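Local atomic coordinates of acyl-CoA dehydrogenase (Thermus thermophilus, PDB entry 2Z1Q), a protein that probably oxidises saturated acyl-CoA thioesters to their 2,3-dehydroacyl-CoA products, using a bound FAD that passes the electrons to an acceptor. Residues Leu65-Gly70 against Glu141-Tyr146; Leu75-Pro80 against Val91-Val96; Ile302-Gly307 against Ala558-Ala563. All coordinates share one frame; numbering follows the deposited sequence.

Contact 1 (Leu65-Gly70 against Glu141-Tyr146); sequences LMRKAG and EWIAAY. With FAD (flavin-adenine dinucleotide), chain D.
Arg67 lays its guanidinium flat against the backbone of Glu141. The carbonyl oxygen sits over one face of the group, with Arg67 NH1 to Glu141 O at 3.0 Å and Arg67 CZ to Glu141 O at 3.1 Å. The N-H bonds lie in the guanidinium plane and cannot point at an oxygen above it, so no hydrogen bond forms despite the short distance. The contact is probably a favourable electrostatic one, the carbonyl dipole against the cation. An unstaggered chi1 and a bend at chi2 (68°) together bring the arginine across to this carbonyl. Glu141 sets off away from the helix. Arg67 NH2 and Glu141 OE2 stay 6.1 Å apart, too far for a salt bridge. At the edge of the guanidinium, near its plane, lies Ile143 CG1, 4.3 Å from Arg67 NH1.

Helix 62-71 belongs to the helical N-terminal domain of the acyl-CoA dehydrogenase fold. Residues 141-146 lead from its last helix, 134-139, into strand 144-147 of the beta middle domain. The contact therefore sits where the two domains join.

Met66 and Ile143 supply the apolar half. Both start toward each other and cross obliquely, loosely touching through Met66 CG and Ile143 CG1 at 4.1 Å. The Met66 chain, with CG anti to the backbone N (chi1 -156°), then bends twice. The sulfur turns off from Ile143, and the side chain also packs on Phe106 and Tyr110 of helix 106-117. At the other end of the segment the backbone meets the flavin: FAD N3 donates to Tyr146 O at 2.8 Å, with an N-H...O angle of 134°. The Tyr146 ring turns its edge to FAD N3, which lies in the ring plane, 4.0 Å from Tyr146 CD2.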
loop_
_atom_site.group_PDB
_atom_site.type_symbol
_atom_site.label_atom_id
_atom_site.label_comp_id
_atom_site.label_asym_id
_atom_site.label_seq_id
_atom_site.Cartn_x
_atom_site.Cartn_y
_atom_site.Cartn_z
ATOM N N LEU B 65 -5.363 16.317 27.033
ATOM C CA LEU B 65 -6.330 15.470 26.327
ATOM C C LEU B 65 -6.551 14.170 27.072
ATOM O O LEU B 65 -7.666 13.664 27.148
ATOM C CB LEU B 65 -5.853 15.146 24.914
ATOM C CG LEU B 65 -6.178 16.191 23.848
ATOM C CD1 LEU B 65 -5.469 15.829 22.560
ATOM C CD2 LEU B 65 -7.690 16.264 23.626
ATOM N N MET B 66 -5.477 13.628 27.625
ATOM C CA MET B 66 -5.564 12.378 28.350
ATOM C C MET B 66 -6.324 12.613 29.665
ATOM O O MET B 66 -7.069 11.740 30.125
ATOM C CB MET B 66 -4.152 11.824 28.590
ATOM C CG MET B 66 -4.078 10.307 28.818
ATOM S SD MET B 66 -4.306 9.227 27.354
ATOM C CE MET B 66 -6.054 9.336 27.090
ATOM N N ARG B 67 -6.148 13.791 30.264
ATOM C CA ARG B 67 -6.851 14.130 31.499
ATOM C C ARG B 67 -8.352 14.190 31.193
ATOM O O ARG B 67 -9.165 13.644 31.934
ATOM C CB ARG B 67 -6.392 15.490 32.029
ATOM C CG ARG B 67 -5.521 15.455 33.276
ATOM C CD ARG B 67 -4.146 14.842 33.022
ATOM N NE ARG B 67 -3.165 15.357 33.975
ATOM C CZ ARG B 67 -1.917 14.915 34.089
ATOM N NH1 ARG B 67 -1.482 13.933 33.309
ATOM N NH2 ARG B 67 -1.099 15.466 34.976
ATOM N N LYS B 68 -8.714 14.844 30.093
ATOM C CA LYS B 68 -10.127 14.944 29.722
ATOM C C LYS B 68 -10.747 13.571 29.485
ATOM O O LYS B 68 -11.868 13.317 29.919
ATOM C CB LYS B 68 -10.312 15.805 28.471
ATOM C CG LYS B 68 -10.034 17.285 28.684
ATOM C CD LYS B 68 -10.247 18.090 27.413
ATOM C CE LYS B 68 -10.016 19.574 27.667
ATOM N NZ LYS B 68 -8.603 19.856 28.034
ATOM N N ALA B 69 -10.021 12.694 28.792
ATOM C CA ALA B 69 -10.519 11.350 28.507
ATOM C C ALA B 69 -10.694 10.586 29.814
ATOM O O ALA B 69 -11.556 9.714 29.931
ATOM C CB ALA B 69 -9.547 10.606 27.596
ATOM N N GLY B 70 -9.862 10.923 30.793
ATOM C CA GLY B 70 -9.934 10.268 32.082
ATOM C C GLY B 70 -11.152 10.722 32.865
ATOM O O GLY B 70 -11.838 9.911 33.485
ATOM N N GLU B 141 -4.493 11.202 35.655
ATOM C CA GLU B 141 -3.559 12.068 36.353
ATOM C C GLU B 141 -2.158 11.596 35.987
ATOM O O GLU B 141 -1.234 12.393 35.818
ATOM C CB GLU B 141 -3.796 11.987 37.861
ATOM C CG GLU B 141 -2.651 12.549 38.691
ATOM C CD GLU B 141 -3.050 12.825 40.127
ATOM O OE1 GLU B 141 -3.653 11.933 40.768
ATOM O OE2 GLU B 141 -2.750 13.933 40.617
ATOM N N TRP B 142 -2.018 10.285 35.838
ATOM C CA TRP B 142 -0.745 9.688 35.477
ATOM C C TRP B 142 -0.838 8.901 34.170
ATOM O O TRP B 142 -1.751 8.086 33.986
ATOM C CB TRP B 142 -0.277 8.805 36.619
ATOM C CG TRP B 142 0.536 9.548 37.623
ATOM C CD1 TRP B 142 0.462 10.879 37.923
ATOM C CD2 TRP B 142 1.573 9.010 38.440
ATOM N NE1 TRP B 142 1.396 11.205 38.878
ATOM C CE2 TRP B 142 2.092 10.074 39.213
ATOM C CE3 TRP B 142 2.120 7.728 38.593
ATOM C CZ2 TRP B 142 3.133 9.893 40.124
ATOM C CZ3 TRP B 142 3.152 7.548 39.492
ATOM C CH2 TRP B 142 3.650 8.625 40.247
ATOM N N ILE B 143 0.091 9.164 33.252
ATOM C CA ILE B 143 0.126 8.483 31.963
ATOM C C ILE B 143 1.131 7.344 32.033
ATOM O O ILE B 143 2.233 7.517 32.552
ATOM C CB ILE B 143 0.524 9.459 30.833
ATOM C CG1 ILE B 143 -0.485 10.609 30.781
ATOM C CG2 ILE B 143 0.544 8.744 29.483
ATOM C CD1 ILE B 143 -0.126 11.695 29.806
ATOM N N ALA B 144 0.770 6.179 31.511
ATOM C CA ALA B 144 1.683 5.049 31.581
ATOM C C ALA B 144 2.366 4.726 30.242
ATOM O O ALA B 144 1.854 5.057 29.177
ATOM C CB ALA B 144 0.938 3.819 32.127
ATOM N N ALA B 145 3.540 4.099 30.329
ATOM C CA ALA B 145 4.313 3.705 29.154
ATOM C C ALA B 145 4.786 2.268 29.349
ATOM O O ALA B 145 4.940 1.796 30.481
ATOM C CB ALA B 145 5.509 4.632 28.962
ATOM N N TYR B 146 5.037 1.589 28.236
ATOM C CA TYR B 146 5.457 0.191 28.230
ATOM C C TYR B 146 6.807 0.100 27.528
ATOM O O TYR B 146 6.927 0.465 26.359
ATOM C CB TYR B 146 4.414 -0.604 27.448
ATOM C CG TYR B 146 4.535 -2.097 27.514
ATOM C CD1 TYR B 146 4.194 -2.794 28.666
ATOM C CD2 TYR B 146 4.909 -2.827 26.385
ATOM C CE1 TYR B 146 4.211 -4.194 28.692
ATOM C CE2 TYR B 146 4.932 -4.206 26.396
ATOM C CZ TYR B 146 4.581 -4.888 27.547
ATOM O OH TYR B 146 4.597 -6.262 27.540
HETATM P PA FAD D . 12.376 -6.154 12.610
HETATM O O1A FAD D . 11.795 -4.855 12.381
HETATM O O2A FAD D . 13.445 -6.464 13.757
HETATM O O5B FAD D . 11.558 -7.382 12.088
HETATM C C5B FAD D . 11.726 -7.507 10.677
HETATM C C4B FAD D . 10.994 -8.810 10.451
HETATM O O4B FAD D . 10.130 -9.376 11.353
HETATM C C3B FAD D . 10.572 -9.265 8.981
HETATM O O3B FAD D . 11.698 -9.792 8.269
HETATM C C2B FAD D . 9.523 -10.328 9.507
HETATM O O2B FAD D . 9.260 -11.434 8.638
HETATM C C1B FAD D . 10.384 -10.573 10.713
HETATM N N9A FAD D . 10.299 -11.739 11.541
HETATM C C8A FAD D . 10.575 -11.682 12.876
HETATM N N7A FAD D . 10.478 -12.848 13.402
HETATM C C5A FAD D . 10.111 -13.733 12.452
HETATM C C6A FAD D . 9.859 -15.138 12.436
HETATM N N6A FAD D . 9.970 -15.862 13.605
HETATM N N1A FAD D . 9.507 -15.710 11.252
HETATM C C2A FAD D . 9.423 -15.012 10.124
HETATM N N3A FAD D . 9.663 -13.716 10.118
HETATM C C4A FAD D . 10.008 -13.026 11.218
HETATM N N1 FAD D . 7.502 -1.017 21.817
HETATM C C2 FAD D . 7.172 -1.069 23.126
HETATM O O2 FAD D . 7.702 -1.920 23.823
HETATM N N3 FAD D . 6.296 -0.208 23.701
HETATM C C4 FAD D . 5.674 0.793 22.988
HETATM O O4 FAD D . 4.900 1.559 23.507
HETATM C C4X FAD D . 6.005 0.918 21.547
HETATM N N5 FAD D . 5.485 1.879 20.765
HETATM C C5X FAD D . 5.841 1.997 19.460
HETATM C C6 FAD D . 5.330 3.067 18.642
HETATM C C7 FAD D . 5.751 3.191 17.307
HETATM C C7M FAD D . 5.226 4.338 16.464
HETATM C C8 FAD D . 6.670 2.248 16.747
HETATM C C8M FAD D . 7.155 2.352 15.319
HETATM C C9 FAD D . 7.156 1.215 17.517
HETATM C C9A FAD D . 6.764 1.066 18.883
HETATM N N10 FAD D . 7.310 0.022 19.663
HETATM C C10 FAD D . 6.978 -0.083 20.998
HETATM C "C1'" FAD D . 8.239 -0.854 18.996
HETATM C "C2'" FAD D . 7.657 -2.202 18.547
HETATM O "O2'" FAD D . 7.272 -2.991 19.663
HETATM C "C3'" FAD D . 8.809 -2.776 17.786
HETATM O "O3'" FAD D . 9.068 -1.885 16.663
HETATM C "C4'" FAD D . 8.584 -4.143 17.201
HETATM O "O4'" FAD D . 8.338 -5.152 18.184
HETATM C "C5'" FAD D . 9.852 -4.333 16.451
HETATM O "O5'" FAD D . 9.925 -5.471 15.752
HETATM P P FAD D . 11.237 -5.134 14.893
HETATM O O1P FAD D . 11.008 -3.819 14.237
HETATM O O2P FAD D . 12.549 -5.032 15.852
HETATM O O3P FAD D . 11.291 -6.356 13.811
#

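Contact 2 (Leu75-Pro80 against Val91-Val96); sequences LAIDVP and VISTVV
Apolar contacts come first. Ile77 points from the turn toward helix 90-99 and uses both of its branches. Its CG2 branch, anti to the backbone N, lies against the helix surface, with Ile77 CG2 to Ser93 CB at 3.6 Å and Ile77 CG2 to Ile92 CG2 at 3.8 Å. The Ile77 and Ile92 side chains cross obliquely. The other branch is extended (chi2 171°) and meets Val96 tip to tip. Ile77 CD1 and Val96 CG2 are 3.5 Å apart, tighter than usual for two methyl groups. Ile92 and Val96 lie one helical turn apart, and both also touch Ile35 of helix 30-54.

The polar contacts gather round Asp78 and Ser93. Ser93 OG stands between the backbone N and the carbonyl carbon (chi1 49°). Its strongest partner is Lys90 O, one turn back. Asp78 OD2 lies 3.1 Å from Ser93 OG, but the single hydroxyl proton cannot serve both acceptors, so this bond is not certain. A water bridges the same two side chains. It donates to Asp78 OD1 at 2.8 Å and hydrogen-bonds Ser93 OG at 2.6 Å. Asp78 OD2 also forms a salt bridge with Lys90, which should favour the charged carboxylate.

One backbone bond shapes the turn that carries Ile77 and Asp78. Val79 N donates to Ala76 O at 3.1 Å, which closes a type I beta turn with Ile77 and Asp78 at its two central positions. Here a turn in the loop between helices 62-71 and 90-99 folds back on the second helix, within the all-helical N-terminal domain of the acyl-CoA dehydrogenase fold.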
loop_
_atom_site.group_PDB
_atom_site.type_symbol
_atom_site.label_atom_id
_atom_site.label_comp_id
_atom_site.label_asym_id
_atom_site.label_seq_id
_atom_site.Cartn_x
_atom_site.Cartn_y
_atom_site.Cartn_z
ATOM N N LEU B 75 -10.548 6.045 30.473
ATOM C CA LEU B 75 -9.317 5.395 30.893
ATOM C C LEU B 75 -9.545 4.377 32.010
ATOM O O LEU B 75 -8.625 3.650 32.391
ATOM C CB LEU B 75 -8.303 6.452 31.348
ATOM C CG LEU B 75 -8.001 7.523 30.300
ATOM C CD1 LEU B 75 -7.065 8.569 30.898
ATOM C CD2 LEU B 75 -7.383 6.872 29.067
ATOM N N ALA B 76 -10.772 4.323 32.522
ATOM C CA ALA B 76 -11.104 3.394 33.602
ATOM C C ALA B 76 -11.967 2.203 33.173
ATOM O O ALA B 76 -12.306 1.356 33.995
ATOM C CB ALA B 76 -11.788 4.150 34.739
ATOM N N ILE B 77 -12.304 2.132 31.889
ATOM C CA ILE B 77 -13.123 1.034 31.354
ATOM C C ILE B 77 -12.591 -0.365 31.692
ATOM O O ILE B 77 -13.345 -1.232 32.142
ATOM C CB ILE B 77 -13.246 1.158 29.817
ATOM C CG1 ILE B 77 -13.938 2.465 29.463
ATOM C CG2 ILE B 77 -14.021 -0.022 29.241
ATOM C CD1 ILE B 77 -13.902 2.771 27.992
ATOM N N ASP B 78 -11.300 -0.598 31.468
ATOM C CA ASP B 78 -10.705 -1.904 31.748
ATOM C C ASP B 78 -10.020 -1.997 33.108
ATOM O O ASP B 78 -9.241 -2.918 33.359
ATOM C CB ASP B 78 -9.704 -2.271 30.651
ATOM C CG ASP B 78 -10.381 -2.655 29.348
ATOM O OD1 ASP B 78 -9.810 -2.364 28.273
ATOM O OD2 ASP B 78 -11.479 -3.253 29.401
ATOM N N VAL B 79 -10.320 -1.048 33.989
ATOM C CA VAL B 79 -9.720 -1.038 35.319
ATOM C C VAL B 79 -10.692 -1.511 36.402
ATOM O O VAL B 79 -11.864 -1.130 36.413
ATOM C CB VAL B 79 -9.220 0.376 35.697
ATOM C CG1 VAL B 79 -8.590 0.354 37.085
ATOM C CG2 VAL B 79 -8.224 0.874 34.651
ATOM N N PRO B 80 -10.207 -2.349 37.331
ATOM C CA PRO B 80 -11.050 -2.862 38.417
ATOM C C PRO B 80 -11.728 -1.738 39.207
ATOM O O PRO B 80 -11.193 -0.633 39.340
ATOM C CB PRO B 80 -10.068 -3.664 39.257
ATOM C CG PRO B 80 -9.109 -4.194 38.219
ATOM C CD PRO B 80 -8.875 -2.980 37.352
ATOM N N VAL B 91 -16.303 -5.481 25.351
ATOM C CA VAL B 91 -16.959 -4.878 24.204
ATOM C C VAL B 91 -16.882 -3.351 24.256
ATOM O O VAL B 91 -16.654 -2.710 23.235
ATOM C CB VAL B 91 -18.439 -5.295 24.100
ATOM C CG1 VAL B 91 -19.197 -4.932 25.375
ATOM C CG2 VAL B 91 -19.062 -4.613 22.898
ATOM N N ILE B 92 -17.065 -2.780 25.447
ATOM C CA ILE B 92 -17.023 -1.324 25.639
ATOM C C ILE B 92 -15.645 -0.723 25.316
ATOM O O ILE B 92 -15.545 0.239 24.551
ATOM C CB ILE B 92 -17.413 -0.947 27.094
ATOM C CG1 ILE B 92 -18.874 -1.323 27.357
ATOM C CG2 ILE B 92 -17.204 0.537 27.332
ATOM C CD1 ILE B 92 -19.347 -0.968 28.752
ATOM N N SER B 93 -14.587 -1.283 25.895
ATOM C CA SER B 93 -13.251 -0.769 25.609
ATOM C C SER B 93 -12.919 -0.966 24.128
ATOM O O SER B 93 -12.122 -0.220 23.555
ATOM C CB SER B 93 -12.207 -1.465 26.492
ATOM O OG SER B 93 -12.359 -2.870 26.464
ATOM N N THR B 94 -13.549 -1.958 23.502
ATOM C CA THR B 94 -13.308 -2.227 22.089
ATOM C C THR B 94 -13.981 -1.198 21.187
ATOM O O THR B 94 -13.380 -0.749 20.204
ATOM C CB THR B 94 -13.778 -3.645 21.690
ATOM O OG1 THR B 94 -13.066 -4.619 22.460
ATOM C CG2 THR B 94 -13.513 -3.894 20.216
ATOM N N VAL B 95 -15.216 -0.816 21.511
ATOM C CA VAL B 95 -15.916 0.174 20.698
ATOM C C VAL B 95 -15.231 1.541 20.869
ATOM O O VAL B 95 -15.191 2.344 19.939
ATOM C CB VAL B 95 -17.430 0.287 21.076
ATOM C CG1 VAL B 95 -18.093 -1.091 21.009
ATOM C CG2 VAL B 95 -17.593 0.892 22.459
ATOM N N VAL B 96 -14.684 1.789 22.056
ATOM C CA VAL B 96 -13.990 3.049 22.327
ATOM C C VAL B 96 -12.752 3.126 21.430
ATOM O O VAL B 96 -12.440 4.175 20.878
ATOM C CB VAL B 96 -13.578 3.150 23.826
ATOM C CG1 VAL B 96 -12.612 4.307 24.035
ATOM C CG2 VAL B 96 -14.821 3.362 24.686
HETATM O O HOH W 1 -10.300 -4.408 26.384
#

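Contact 3 (Ile302-Gly307 against Ala558-Ala563); sequences IQQKLG and ALRRQA. With FAD (flavin-adenine dinucleotide), chain C.
The two arginines and two glutamines set their flat groups at steep angles, and neither Gln-Arg pair is stacked. The Gln303 amide and the Arg561 guanidinium are 85° apart, and their side chains cross at about a right angle. Gln303 OE1 rests against the aliphatic stem of Arg561, with OE1 to Arg561 CG at 3.5 Å. Gln303 NE2 turns to Gly297 O and Glu565. The planes of the Gln304 amide and the Arg560 guanidinium are 60° apart, yet these side chains run side by side in the same direction. Arg560 CD lies 3.4 Å from the backbone Gln304 O and 3.8 Å from Gln304 CG. A water joins their ends: it donates to Gln304 OE1 at 2.7 Å and accepts from Arg560 NH1 at 2.8 Å. Arg560 NE forms a salt bridge with Glu308.

Helix 300-331 belongs to the helical C-terminal domain of the acyl-CoA dehydrogenase fold, and helix 556-570 is the last helix of the chain. Their short segments cross at 77°, with axes 7.4 Å apart at closest approach. Gly307 allows this close crossing. With no side chain in the way, Gly307 CA comes to 3.7 Å from Arg560 O and 3.8 Å from Ala563 CB. Leu306 packs on Val567 and Leu568.

The Arg561 guanidinium extends on to the second subunit, where Arg561 NE forms a salt bridge with Glu477 of that chain. The like-charged Arg531 of that chain lies close. Lys305 reaches Glu402 of the second subunit as well as Glu368 of its own. Ile302, at the start of the segment, lines the FAD pocket beside the adenosine.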
loop_
_atom_site.group_PDB
_atom_site.type_symbol
_atom_site.label_atom_id
_atom_site.label_comp_id
_atom_site.label_asym_id
_atom_site.label_seq_id
_atom_site.Cartn_x
_atom_site.Cartn_y
_atom_site.Cartn_z
ATOM N N ILE B 302 -14.511 3.703 -9.901
ATOM C CA ILE B 302 -14.601 4.281 -8.570
ATOM C C ILE B 302 -15.621 3.471 -7.776
ATOM O O ILE B 302 -15.388 3.158 -6.605
ATOM C CB ILE B 302 -15.073 5.731 -8.602
ATOM C CG1 ILE B 302 -14.047 6.575 -9.339
ATOM C CG2 ILE B 302 -15.279 6.250 -7.205
ATOM C CD1 ILE B 302 -14.174 6.451 -10.805
ATOM N N GLN B 303 -16.744 3.125 -8.415
ATOM C CA GLN B 303 -17.787 2.350 -7.748
ATOM C C GLN B 303 -17.220 1.009 -7.288
ATOM O O GLN B 303 -17.541 0.527 -6.203
ATOM C CB GLN B 303 -18.982 2.121 -8.679
ATOM C CG GLN B 303 -19.660 3.391 -9.195
ATOM C CD GLN B 303 -21.176 3.287 -9.146
ATOM O OE1 GLN B 303 -21.744 2.245 -9.479
ATOM N NE2 GLN B 303 -21.838 4.365 -8.731
ATOM N N GLN B 304 -16.368 0.407 -8.106
ATOM C CA GLN B 304 -15.764 -0.862 -7.733
ATOM C C GLN B 304 -14.962 -0.693 -6.422
ATOM O O GLN B 304 -15.042 -1.526 -5.528
ATOM C CB GLN B 304 -14.871 -1.360 -8.873
ATOM C CG GLN B 304 -14.010 -2.557 -8.526
ATOM C CD GLN B 304 -13.179 -3.020 -9.714
ATOM O OE1 GLN B 304 -13.685 -3.673 -10.622
ATOM N NE2 GLN B 304 -11.897 -2.677 -9.711
ATOM N N LYS B 305 -14.202 0.392 -6.308
ATOM C CA LYS B 305 -13.414 0.625 -5.092
ATOM C C LYS B 305 -14.328 0.814 -3.880
ATOM O O LYS B 305 -14.173 0.142 -2.858
ATOM C CB LYS B 305 -12.539 1.867 -5.271
ATOM C CG LYS B 305 -11.575 1.810 -6.438
ATOM C CD LYS B 305 -10.730 3.063 -6.432
ATOM C CE LYS B 305 -10.017 3.289 -7.759
ATOM N NZ LYS B 305 -9.091 2.188 -8.061
ATOM N N LEU B 306 -15.283 1.731 -4.010
ATOM C CA LEU B 306 -16.255 2.043 -2.959
ATOM C C LEU B 306 -17.012 0.799 -2.505
ATOM O O LEU B 306 -17.264 0.620 -1.315
ATOM C CB LEU B 306 -17.256 3.101 -3.455
ATOM C CG LEU B 306 -16.709 4.510 -3.703
ATOM C CD1 LEU B 306 -17.775 5.366 -4.371
ATOM C CD2 LEU B 306 -16.256 5.131 -2.380
ATOM N N GLY B 307 -17.365 -0.068 -3.451
ATOM C CA GLY B 307 -18.063 -1.291 -3.093
ATOM C C GLY B 307 -17.143 -2.250 -2.356
ATOM O O GLY B 307 -17.516 -2.805 -1.318
ATOM N N ALA B 558 -21.992 -6.136 -10.633
ATOM C CA ALA B 558 -23.321 -5.755 -10.175
ATOM C C ALA B 558 -23.343 -5.537 -8.671
ATOM O O ALA B 558 -23.800 -4.503 -8.193
ATOM C CB ALA B 558 -24.345 -6.833 -10.550
ATOM N N LEU B 559 -22.844 -6.511 -7.923
ATOM C CA LEU B 559 -22.869 -6.400 -6.470
ATOM C C LEU B 559 -22.067 -5.221 -5.926
ATOM O O LEU B 559 -22.550 -4.505 -5.050
ATOM C CB LEU B 559 -22.411 -7.717 -5.819
ATOM C CG LEU B 559 -23.287 -8.958 -6.073
ATOM C CD1 LEU B 559 -22.718 -10.155 -5.318
ATOM C CD2 LEU B 559 -24.707 -8.707 -5.609
ATOM N N ARG B 560 -20.857 -5.006 -6.431
ATOM C CA ARG B 560 -20.070 -3.888 -5.945
ATOM C C ARG B 560 -20.785 -2.587 -6.276
ATOM O O ARG B 560 -20.871 -1.696 -5.436
ATOM C CB ARG B 560 -18.671 -3.892 -6.563
ATOM C CG ARG B 560 -17.754 -4.996 -6.039
ATOM C CD ARG B 560 -16.318 -4.583 -6.293
ATOM N NE ARG B 560 -15.331 -5.599 -5.940
ATOM C CZ ARG B 560 -14.847 -6.514 -6.780
ATOM N NH1 ARG B 560 -15.253 -6.561 -8.044
ATOM N NH2 ARG B 560 -13.934 -7.375 -6.359
ATOM N N ARG B 561 -21.328 -2.478 -7.487
ATOM C CA ARG B 561 -22.038 -1.257 -7.857
ATOM C C ARG B 561 -23.198 -0.986 -6.910
ATOM O O ARG B 561 -23.483 0.163 -6.576
ATOM C CB ARG B 561 -22.552 -1.323 -9.289
ATOM C CG ARG B 561 -21.467 -1.150 -10.334
ATOM C CD ARG B 561 -22.080 -0.803 -11.672
ATOM N NE ARG B 561 -21.065 -0.541 -12.686
ATOM C CZ ARG B 561 -21.323 0.029 -13.857
ATOM N NH1 ARG B 561 -22.563 0.394 -14.151
ATOM N NH2 ARG B 561 -20.348 0.233 -14.733
ATOM N N GLN B 562 -23.856 -2.057 -6.474
ATOM C CA GLN B 562 -24.985 -1.955 -5.553
ATOM C C GLN B 562 -24.517 -1.390 -4.199
ATOM O O GLN B 562 -25.187 -0.543 -3.605
ATOM C CB GLN B 562 -25.636 -3.336 -5.376
ATOM C CG GLN B 562 -26.828 -3.356 -4.432
ATOM C CD GLN B 562 -27.519 -4.724 -4.356
ATOM O OE1 GLN B 562 -28.403 -4.930 -3.526
ATOM N NE2 GLN B 562 -27.119 -5.654 -5.220
ATOM N N ALA B 563 -23.364 -1.868 -3.733
ATOM C CA ALA B 563 -22.774 -1.417 -2.469
ATOM C C ALA B 563 -22.335 0.048 -2.605
ATOM O O ALA B 563 -22.569 0.865 -1.713
ATOM C CB ALA B 563 -21.573 -2.301 -2.116
HETATM P PA FAD C . -9.320 13.620 -9.258
HETATM O O1A FAD C . -8.204 13.641 -8.344
HETATM O O2A FAD C . -9.900 14.935 -9.964
HETATM O O5B FAD C . -9.622 12.241 -9.963
HETATM C C5B FAD C . -10.277 11.352 -9.070
HETATM C C4B FAD C . -10.618 10.230 -9.988
HETATM O O4B FAD C . -10.050 10.011 -11.234
HETATM C C3B FAD C . -11.079 8.819 -9.418
HETATM O O3B FAD C . -12.462 8.865 -9.036
HETATM C C2B FAD C . -10.746 8.048 -10.753
HETATM O O2B FAD C . -11.480 6.826 -10.961
HETATM C C1B FAD C . -11.155 9.241 -11.531
HETATM N N9A FAD C . -11.556 9.167 -12.920
HETATM C C8A FAD C . -11.455 10.257 -13.746
HETATM N N7A FAD C . -11.904 9.990 -14.913
HETATM C C5A FAD C . -12.303 8.703 -14.950
HETATM C C6A FAD C . -12.855 7.852 -15.946
HETATM N N6A FAD C . -13.074 8.345 -17.213
HETATM N N1A FAD C . -13.142 6.559 -15.610
HETATM C C2A FAD C . -12.948 6.091 -14.378
HETATM N N3A FAD C . -12.443 6.860 -13.429
HETATM C C4A FAD C . -12.092 8.159 -13.651
HETATM N N1 FAD C . 0.261 18.560 -13.593
HETATM C C2 FAD C . 0.843 19.213 -14.603
HETATM O O2 FAD C . 0.127 19.657 -15.495
HETATM N N3 FAD C . 2.190 19.422 -14.676
HETATM C C4 FAD C . 3.053 18.969 -13.698
HETATM O O4 FAD C . 4.251 19.164 -13.760
HETATM C C4X FAD C . 2.470 18.260 -12.546
HETATM N N5 FAD C . 3.198 17.806 -11.519
HETATM C C5X FAD C . 2.625 17.206 -10.443
HETATM C C6 FAD C . 3.421 16.776 -9.313
HETATM C C7 FAD C . 2.795 16.195 -8.201
HETATM C C7M FAD C . 3.646 15.788 -7.017
HETATM C C8 FAD C . 1.379 15.986 -8.181
HETATM C C8M FAD C . 0.682 15.365 -6.989
HETATM C C9 FAD C . 0.602 16.379 -9.263
HETATM C C9A FAD C . 1.205 16.984 -10.418
HETATM N N10 FAD C . 0.398 17.433 -11.493
HETATM C C10 FAD C . 0.969 18.068 -12.561
HETATM C "C1'" FAD C . -1.027 17.197 -11.371
HETATM C "C2'" FAD C . -1.600 15.999 -12.134
HETATM O "O2'" FAD C . -1.520 16.184 -13.551
HETATM C "C3'" FAD C . -2.997 15.994 -11.651
HETATM O "O3'" FAD C . -2.958 15.782 -10.212
HETATM C "C4'" FAD C . -3.860 14.911 -12.220
HETATM O "O4'" FAD C . -3.992 15.013 -13.644
HETATM C "C5'" FAD C . -5.118 15.169 -11.461
HETATM O "O5'" FAD C . -6.121 14.299 -11.675
HETATM P P FAD C . -7.117 14.776 -10.504
HETATM O O1P FAD C . -6.374 14.803 -9.227
HETATM O O2P FAD C . -7.683 16.273 -10.831
HETATM O O3P FAD C . -8.262 13.609 -10.515
HETATM O O HOH W 2 -16.147 -4.597 -9.895
#

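Contacts 1 and 2 are neighbours in the N-terminal part of the chain, with centres about 14 Å apart. In sequence, both segments of contact 2 fall between the two of contact 1. They meet where Leu75 packs against helix 62-71, with Met66 O to Leu75 CD1 at 3.3 Å. Contact 3 lies far off: its centre is about 42 Å from contact 1's and about 35 Å from contact 2's. Contacts 1 and 3 each reach an FAD, but not the same one. Tyr146 O accepts from the flavin N3 of one FAD; Arg289 and Gly375 of the second subunit also hydrogen-bond this cofactor. Ile302 lines the adenosine end of the other. Contact 2 is away from both.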